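Local coordinates for Acarbose/maltose binding protein GacH (Streptomyces glaucescens, PDB 3K01) that binds acarbose and an acarbose homolog as the solute receptor of an ABC transporter, and may also bind maltose, at residues A[69-74]-A[92-97]; A[244-249]-A[264-269]; A[220-225]-A[395-400]. All blocks are in the same frame, centred on the assembly; numbering follows the deposited sequence.

Contact 1 (A[69-74]-A[92-97]); sequences EANAKF and VAWVAD
Asn71 reaches across one face of the Trp94 indole, and two atoms of its side chain, CB and ND2, touch it. CB sits above the six-membered ring, 4.0 Å from CB to the centroid of that Trp94 ring and 15° off its normal, which is a CH-pi contact. Because CG is turned anti to the backbone N (chi1 -174°), the chain then runs on over the indole toward the five-membered ring. CG carries the amide onward, and ND2 comes to rest 3.4 Å above the plane of the Trp94 indole, almost equally far from all five pyrrole atoms. The amide stands on the ring instead of stacking on it, its plane 86° from that of the indole. From this perch ND2 donates to OD2 of Asp97, a nearly straight bond of 3.0 Å between Asn71 ND2 and Asp97 OD2. The acceptor lies in the amide plane, while the donor meets OD2 on its anti side, well out of the carboxylate plane. Asparagine suits the site because its methylene can cover an aromatic face while its short amide reaches an acid. Asp97 has a second partner, since its OD1 forms a salt bridge with Lys75, so the carboxylate is held through both oxygens. Beside the polar link, Ala70 CB packs 3.9 Å from CH2 of Trp94; a methyl is small enough to let the broad indole fill the gap between the two helices. Trp94 also meets Trp298 edge-to-face. Helix 67-79 makes the beta-alpha-beta crossover between strands 58-64 and 87-91, and helix 92-100 follows directly; the axes of segments 69-74 and 92-97, 11.9 Å apart, run nearly parallel, with Ala70 and Trp94 both touching Met88 of strand 87-91.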
# COMPACT_ATOMS: atom_id res chain seq x y z
N GLU A 69 -8.74 -6.56 -12.66
CA GLU A 69 -8.71 -6.78 -14.11
C GLU A 69 -7.92 -5.72 -14.87
O GLU A 69 -7.59 -5.88 -16.05
CB GLU A 69 -10.13 -6.81 -14.68
CG GLU A 69 -10.90 -8.02 -14.21
CD GLU A 69 -12.34 -8.02 -14.65
OE1 GLU A 69 -12.67 -7.29 -15.61
OE2 GLU A 69 -13.13 -8.77 -14.04
N ALA A 70 -7.61 -4.62 -14.18
CA ALA A 70 -7.14 -3.39 -14.85
C ALA A 70 -5.72 -3.53 -15.42
O ALA A 70 -5.44 -3.00 -16.51
CB ALA A 70 -7.24 -2.20 -13.89
N ASN A 71 -4.83 -4.22 -14.71
CA ASN A 71 -3.45 -4.35 -15.19
C ASN A 71 -3.40 -5.06 -16.54
O ASN A 71 -2.81 -4.55 -17.50
CB ASN A 71 -2.59 -5.05 -14.13
CG ASN A 71 -1.11 -5.11 -14.50
OD1 ASN A 71 -0.73 -5.79 -15.43
ND2 ASN A 71 -0.27 -4.42 -13.74
N ALA A 72 -4.06 -6.20 -16.64
CA ALA A 72 -4.10 -6.95 -17.88
C ALA A 72 -4.87 -6.20 -18.98
O ALA A 72 -4.46 -6.21 -20.13
CB ALA A 72 -4.70 -8.34 -17.66
N LYS A 73 -5.97 -5.56 -18.63
CA LYS A 73 -6.76 -4.84 -19.63
C LYS A 73 -5.92 -3.73 -20.26
O LYS A 73 -5.93 -3.53 -21.48
CB LYS A 73 -8.02 -4.28 -18.99
CG LYS A 73 -9.06 -3.75 -19.97
CD LYS A 73 -10.18 -3.01 -19.26
CE LYS A 73 -11.26 -2.45 -20.22
NZ LYS A 73 -11.96 -3.51 -20.97
N PHE A 74 -5.15 -3.02 -19.43
CA PHE A 74 -4.35 -1.91 -19.93
C PHE A 74 -3.22 -2.43 -20.80
O PHE A 74 -2.98 -1.92 -21.90
CB PHE A 74 -3.81 -1.04 -18.79
CG PHE A 74 -2.91 0.07 -19.26
CD1 PHE A 74 -3.46 1.17 -19.89
CD2 PHE A 74 -1.53 -0.01 -19.11
CE1 PHE A 74 -2.65 2.22 -20.34
CE2 PHE A 74 -0.70 1.02 -19.56
CZ PHE A 74 -1.28 2.13 -20.18
N VAL A 92 0.80 1.71 -7.12
CA VAL A 92 2.19 2.16 -6.99
C VAL A 92 3.20 1.25 -7.72
O VAL A 92 4.13 1.75 -8.35
CB VAL A 92 2.62 2.41 -5.54
CG1 VAL A 92 1.90 3.63 -4.93
CG2 VAL A 92 2.47 1.16 -4.64
N ALA A 93 3.03 -0.06 -7.63
CA ALA A 93 3.96 -1.00 -8.30
C ALA A 93 3.74 -1.03 -9.81
O ALA A 93 4.63 -1.42 -10.58
CB ALA A 93 3.81 -2.42 -7.74
N TRP A 94 2.55 -0.62 -10.26
CA TRP A 94 2.23 -0.70 -11.69
C TRP A 94 2.96 0.39 -12.48
O TRP A 94 3.08 0.25 -13.69
CB TRP A 94 0.74 -0.59 -11.96
CG TRP A 94 -0.11 -1.69 -11.42
CD1 TRP A 94 0.27 -2.75 -10.65
CD2 TRP A 94 -1.53 -1.76 -11.55
NE1 TRP A 94 -0.84 -3.50 -10.32
CE2 TRP A 94 -1.96 -2.91 -10.87
CE3 TRP A 94 -2.49 -0.96 -12.20
CZ2 TRP A 94 -3.31 -3.27 -10.78
CZ3 TRP A 94 -3.83 -1.32 -12.13
CH2 TRP A 94 -4.22 -2.47 -11.43
N VAL A 95 3.41 1.46 -11.83
CA VAL A 95 4.14 2.49 -12.57
C VAL A 95 5.36 1.89 -13.24
O VAL A 95 5.51 2.02 -14.46
CB VAL A 95 4.52 3.67 -11.67
CG1 VAL A 95 5.33 4.71 -12.47
CG2 VAL A 95 3.27 4.31 -11.10
N ALA A 96 6.22 1.22 -12.48
CA ALA A 96 7.41 0.61 -13.07
C ALA A 96 7.04 -0.55 -13.99
O ALA A 96 7.69 -0.75 -15.01
CB ALA A 96 8.35 0.15 -12.01
N ASP A 97 5.99 -1.30 -13.65
CA ASP A 97 5.51 -2.40 -14.47
C ASP A 97 5.20 -1.84 -15.88
O ASP A 97 5.79 -2.26 -16.89
CB ASP A 97 4.27 -3.03 -13.79
CG ASP A 97 3.76 -4.28 -14.47
OD1 ASP A 97 4.43 -4.79 -15.39
OD2 ASP A 97 2.68 -4.72 -14.03

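Contact 2 (A[244-249]-A[264-269]); sequences NMQNAF and IEDVKA
Gln246 folds over the carboxylate of Asp266, its CG lying 3.5 Å from OD2 of Asp266 and its amide nitrogen closer still. The bend at chi2 (-60°) brings the amide back beside its own methylenes, so that NE2 donates to Asp266 OD2 at 2.8 Å with an N-H...O angle of 173°. The oxygen lies in the amide plane and is approached on its anti side. OD1 of the same acid forms a salt bridge with Lys250, whose positive charge would be expected to stabilise the carboxylate. A glutamine is apt here: it is long enough to span the helices, yet neutral for a buried position. Helix 241-251 connects strands 234-235 and 254-259, which both run parallel to strand 180-183, a beta-alpha-beta crossover; helix 264-268 follows the second strand, and its axis makes a signed crossing angle of -42° with that of residues 244-249. Deeper in the interface the chemistry turns apolar. Val267 puts CG1 at the edge of the Phe249 ring, near its plane, 3.8 Å from Phe249 CE2. Its other branch, CG2, lies near both Gln246 NE2 and the Phe249 ring. Val267 and Phe249 each also touch Phe146 of strand 132-148.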
# COMPACT_ATOMS: atom_id res chain seq x y z
N ASN A 244 -9.38 -15.81 8.64
CA ASN A 244 -8.95 -16.23 9.96
C ASN A 244 -8.51 -15.03 10.81
O ASN A 244 -8.82 -14.93 12.00
CB ASN A 244 -7.82 -17.28 9.87
CG ASN A 244 -8.31 -18.68 9.55
OD1 ASN A 244 -7.71 -19.40 8.73
ND2 ASN A 244 -9.38 -19.08 10.18
N MET A 245 -7.77 -14.12 10.19
CA MET A 245 -7.31 -12.94 10.91
C MET A 245 -8.48 -12.05 11.32
O MET A 245 -8.58 -11.67 12.49
CB MET A 245 -6.38 -12.15 10.00
CG MET A 245 -5.88 -10.89 10.65
SD MET A 245 -4.48 -10.15 9.81
CE MET A 245 -5.21 -9.88 8.20
N GLN A 246 -9.36 -11.73 10.38
CA GLN A 246 -10.53 -10.89 10.71
C GLN A 246 -11.40 -11.54 11.77
O GLN A 246 -11.80 -10.87 12.72
CB GLN A 246 -11.37 -10.60 9.46
CG GLN A 246 -10.65 -9.74 8.41
CD GLN A 246 -10.26 -8.40 8.97
OE1 GLN A 246 -9.10 -8.18 9.35
NE2 GLN A 246 -11.22 -7.50 9.04
N ASN A 247 -11.63 -12.84 11.68
CA ASN A 247 -12.49 -13.49 12.66
C ASN A 247 -11.83 -13.47 14.03
O ASN A 247 -12.49 -13.26 15.06
CB ASN A 247 -12.79 -14.95 12.26
CG ASN A 247 -13.67 -15.05 11.02
OD1 ASN A 247 -14.32 -14.11 10.63
ND2 ASN A 247 -13.64 -16.21 10.38
N ALA A 248 -10.51 -13.70 14.07
CA ALA A 248 -9.79 -13.70 15.34
C ALA A 248 -9.84 -12.32 15.99
O ALA A 248 -10.03 -12.21 17.23
CB ALA A 248 -8.34 -14.15 15.15
N PHE A 249 -9.64 -11.28 15.20
CA PHE A 249 -9.59 -9.95 15.78
C PHE A 249 -11.00 -9.47 16.16
O PHE A 249 -11.19 -8.88 17.24
CB PHE A 249 -8.92 -8.97 14.83
CG PHE A 249 -8.74 -7.60 15.39
CD1 PHE A 249 -7.70 -7.36 16.27
CD2 PHE A 249 -9.63 -6.59 15.10
CE1 PHE A 249 -7.51 -6.07 16.79
CE2 PHE A 249 -9.44 -5.30 15.65
CZ PHE A 249 -8.39 -5.05 16.50
N ILE A 264 -11.12 -1.60 8.03
CA ILE A 264 -11.81 -0.84 9.09
C ILE A 264 -13.31 -1.11 9.16
O ILE A 264 -13.83 -1.36 10.24
CB ILE A 264 -11.50 0.67 8.94
CG1 ILE A 264 -10.01 0.96 9.25
CG2 ILE A 264 -12.43 1.50 9.81
CD1 ILE A 264 -9.64 0.86 10.70
N GLU A 265 -13.99 -1.06 8.03
CA GLU A 265 -15.43 -1.27 8.09
C GLU A 265 -15.78 -2.68 8.56
O GLU A 265 -16.70 -2.86 9.37
CB GLU A 265 -16.09 -0.91 6.75
CG GLU A 265 -16.06 0.60 6.50
CD GLU A 265 -16.75 1.40 7.60
OE1 GLU A 265 -17.91 1.08 7.92
OE2 GLU A 265 -16.14 2.34 8.17
N ASP A 266 -15.05 -3.68 8.09
CA ASP A 266 -15.30 -5.03 8.55
C ASP A 266 -15.07 -5.15 10.06
O ASP A 266 -15.84 -5.81 10.78
CB ASP A 266 -14.44 -6.03 7.77
CG ASP A 266 -14.76 -7.47 8.10
OD1 ASP A 266 -15.95 -7.84 8.19
OD2 ASP A 266 -13.82 -8.26 8.30
N VAL A 267 -14.01 -4.52 10.57
CA VAL A 267 -13.73 -4.59 12.01
C VAL A 267 -14.90 -3.99 12.78
O VAL A 267 -15.32 -4.52 13.82
CB VAL A 267 -12.40 -3.89 12.38
CG1 VAL A 267 -12.32 -3.65 13.89
CG2 VAL A 267 -11.22 -4.72 11.84
N LYS A 268 -15.42 -2.87 12.30
CA LYS A 268 -16.52 -2.20 12.98
C LYS A 268 -17.80 -3.02 13.02
O LYS A 268 -18.70 -2.74 13.82
CB LYS A 268 -16.80 -0.85 12.33
CG LYS A 268 -15.81 0.23 12.55
CD LYS A 268 -16.47 1.41 11.87
CE LYS A 268 -15.63 2.58 11.72
NZ LYS A 268 -16.44 3.46 10.81
N ALA A 269 -17.89 -4.04 12.17
CA ALA A 269 -19.02 -4.97 12.21
C ALA A 269 -18.79 -6.13 13.18
O ALA A 269 -19.62 -7.01 13.34
CB ALA A 269 -19.29 -5.51 10.80

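Contact 3 (A[220-225]-A[395-400]); sequences RAYRVI and EAAANT
This is a buried helix-to-helix contact in which one tyrosine lies against two alanines and a threonine on one side of the last helix of the chain, joining helix 216-230 to helix 393-407. The segment axes, 9.5 Å apart, make 131° between their N-to-C directions, closer to antiparallel than to parallel. Tyr222 reaches over from the first helix, and the methyl of Ala396 sits squarely above the centre of its ring: CB is 3.8 Å from the centroid of the Tyr222 ring, a CH-pi contact. Ala397, next in sequence, brings its backbone N and its CB toward the CD2 side of the ring. Alanines suit these places because their short side chains let the flat ring come close to the helix backbone. Helix 376-387 joins in, its Gln382 touching both Tyr222 and Thr400, and Phe192 stacks with the tyrosine. At its far end Tyr222 meets Thr400 coming from the opposite direction, and OH donates to OG1 of Thr400 at 2.8 Å. Thr400 OG1, set beside its own backbone N by chi1 of -51°, in turn donates to Ala396 O at 2.7 Å, the common intrahelical bond of a threonine to the carbonyl four residues back. That carbonyl also accepts from Thr400 N, on the opposite face of its plane. This chain of hydrogen bonds, phenol to threonine to carbonyl, gives the buried hydroxyls partners and fixes the tyrosine's tip on the helix whose alanines receive its ring.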
# COMPACT_ATOMS: atom_id res chain seq x y z
N ARG A 220 16.97 -12.55 10.17
CA ARG A 220 16.34 -12.17 11.44
C ARG A 220 14.84 -11.98 11.27
O ARG A 220 14.09 -12.31 12.18
CB ARG A 220 16.92 -10.88 12.02
CG ARG A 220 18.33 -11.05 12.60
CD ARG A 220 18.68 -9.86 13.46
NE ARG A 220 18.56 -8.56 12.77
CZ ARG A 220 19.54 -7.98 12.08
NH1 ARG A 220 19.34 -6.80 11.49
NH2 ARG A 220 20.73 -8.57 11.99
N ALA A 221 14.39 -11.44 10.14
CA ALA A 221 12.96 -11.24 9.95
C ALA A 221 12.20 -12.57 9.90
O ALA A 221 11.12 -12.69 10.52
CB ALA A 221 12.72 -10.44 8.70
N TYR A 222 12.72 -13.55 9.17
CA TYR A 222 12.10 -14.87 9.22
C TYR A 222 12.14 -15.46 10.63
O TYR A 222 11.18 -16.15 11.05
CB TYR A 222 12.74 -15.81 8.20
CG TYR A 222 12.35 -15.55 6.76
CD1 TYR A 222 11.05 -15.78 6.31
CD2 TYR A 222 13.29 -15.10 5.82
CE1 TYR A 222 10.70 -15.59 4.98
CE2 TYR A 222 12.95 -14.91 4.49
CZ TYR A 222 11.65 -15.14 4.08
OH TYR A 222 11.25 -14.99 2.77
N ARG A 223 13.23 -15.23 11.37
CA ARG A 223 13.30 -15.71 12.75
C ARG A 223 12.25 -15.05 13.64
O ARG A 223 11.66 -15.71 14.48
CB ARG A 223 14.70 -15.48 13.31
CG ARG A 223 14.95 -16.19 14.64
CD ARG A 223 16.39 -16.06 15.08
NE ARG A 223 17.29 -16.75 14.16
CZ ARG A 223 18.26 -16.17 13.46
NH1 ARG A 223 18.50 -14.86 13.56
NH2 ARG A 223 19.01 -16.92 12.67
N VAL A 224 12.04 -13.75 13.46
CA VAL A 224 11.06 -13.03 14.30
C VAL A 224 9.66 -13.61 14.15
O VAL A 224 8.96 -13.81 15.15
CB VAL A 224 11.05 -11.52 13.92
CG1 VAL A 224 9.78 -10.79 14.44
CG2 VAL A 224 12.30 -10.83 14.43
N ILE A 225 9.24 -13.89 12.92
CA ILE A 225 7.87 -14.36 12.76
C ILE A 225 7.69 -15.74 13.40
O ILE A 225 6.66 -16.01 14.03
CB ILE A 225 7.38 -14.33 11.28
CG1 ILE A 225 8.12 -15.35 10.38
CG2 ILE A 225 7.43 -12.90 10.73
CD1 ILE A 225 7.53 -15.42 8.98
N GLU A 395 17.85 -20.70 5.74
CA GLU A 395 17.58 -21.32 4.45
C GLU A 395 16.46 -20.55 3.74
O GLU A 395 16.49 -20.39 2.52
CB GLU A 395 17.20 -22.80 4.58
CG GLU A 395 17.07 -23.50 3.22
CD GLU A 395 16.73 -24.96 3.29
OE1 GLU A 395 16.20 -25.41 4.33
OE2 GLU A 395 17.00 -25.68 2.30
N ALA A 396 15.45 -20.09 4.50
CA ALA A 396 14.37 -19.30 3.90
C ALA A 396 14.93 -18.04 3.25
O ALA A 396 14.54 -17.69 2.13
CB ALA A 396 13.35 -18.91 4.95
N ALA A 397 15.80 -17.33 3.95
CA ALA A 397 16.39 -16.12 3.41
C ALA A 397 17.24 -16.42 2.18
O ALA A 397 17.12 -15.72 1.15
CB ALA A 397 17.21 -15.42 4.48
N ALA A 398 18.05 -17.47 2.25
CA ALA A 398 18.86 -17.89 1.10
C ALA A 398 18.00 -18.25 -0.11
O ALA A 398 18.30 -17.85 -1.25
CB ALA A 398 19.74 -19.08 1.50
N ASN A 399 16.91 -18.97 0.13
CA ASN A 399 16.02 -19.36 -0.95
C ASN A 399 15.37 -18.12 -1.57
O ASN A 399 15.20 -18.03 -2.79
CB ASN A 399 14.90 -20.26 -0.43
CG ASN A 399 15.36 -21.67 -0.16
OD1 ASN A 399 16.43 -22.10 -0.61
ND2 ASN A 399 14.56 -22.41 0.58
N THR A 400 15.01 -17.15 -0.73
CA THR A 400 14.38 -15.92 -1.22
C THR A 400 15.40 -15.18 -2.10
O THR A 400 15.09 -14.73 -3.20
CB THR A 400 13.91 -15.01 -0.06
OG1 THR A 400 13.11 -15.78 0.85
CG2 THR A 400 13.03 -13.88 -0.58

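Overall arrangement
No two contacts share a helix, and none touches another; their centres lie 28 to 29 Å apart. Contact 1 is nearest the centre of the chain yet only partly buried, whereas contacts 2 and 3 lie further out but are buried. Contacts 1 and 2 are local in sequence, each pairing a crossover helix of a beta-alpha-beta unit with the helix after its second strand, and both use a straight amide-to-carboxylate bond whose acid also forms a salt bridge with a lysine. Contact 3, enclosing contact 2 along the chain, brings distant segments together through neutral hydroxyls. An aromatic face receives carbon in contact 3, carbon and an amide nitrogen in contact 1; contact 2 uses a ring edge.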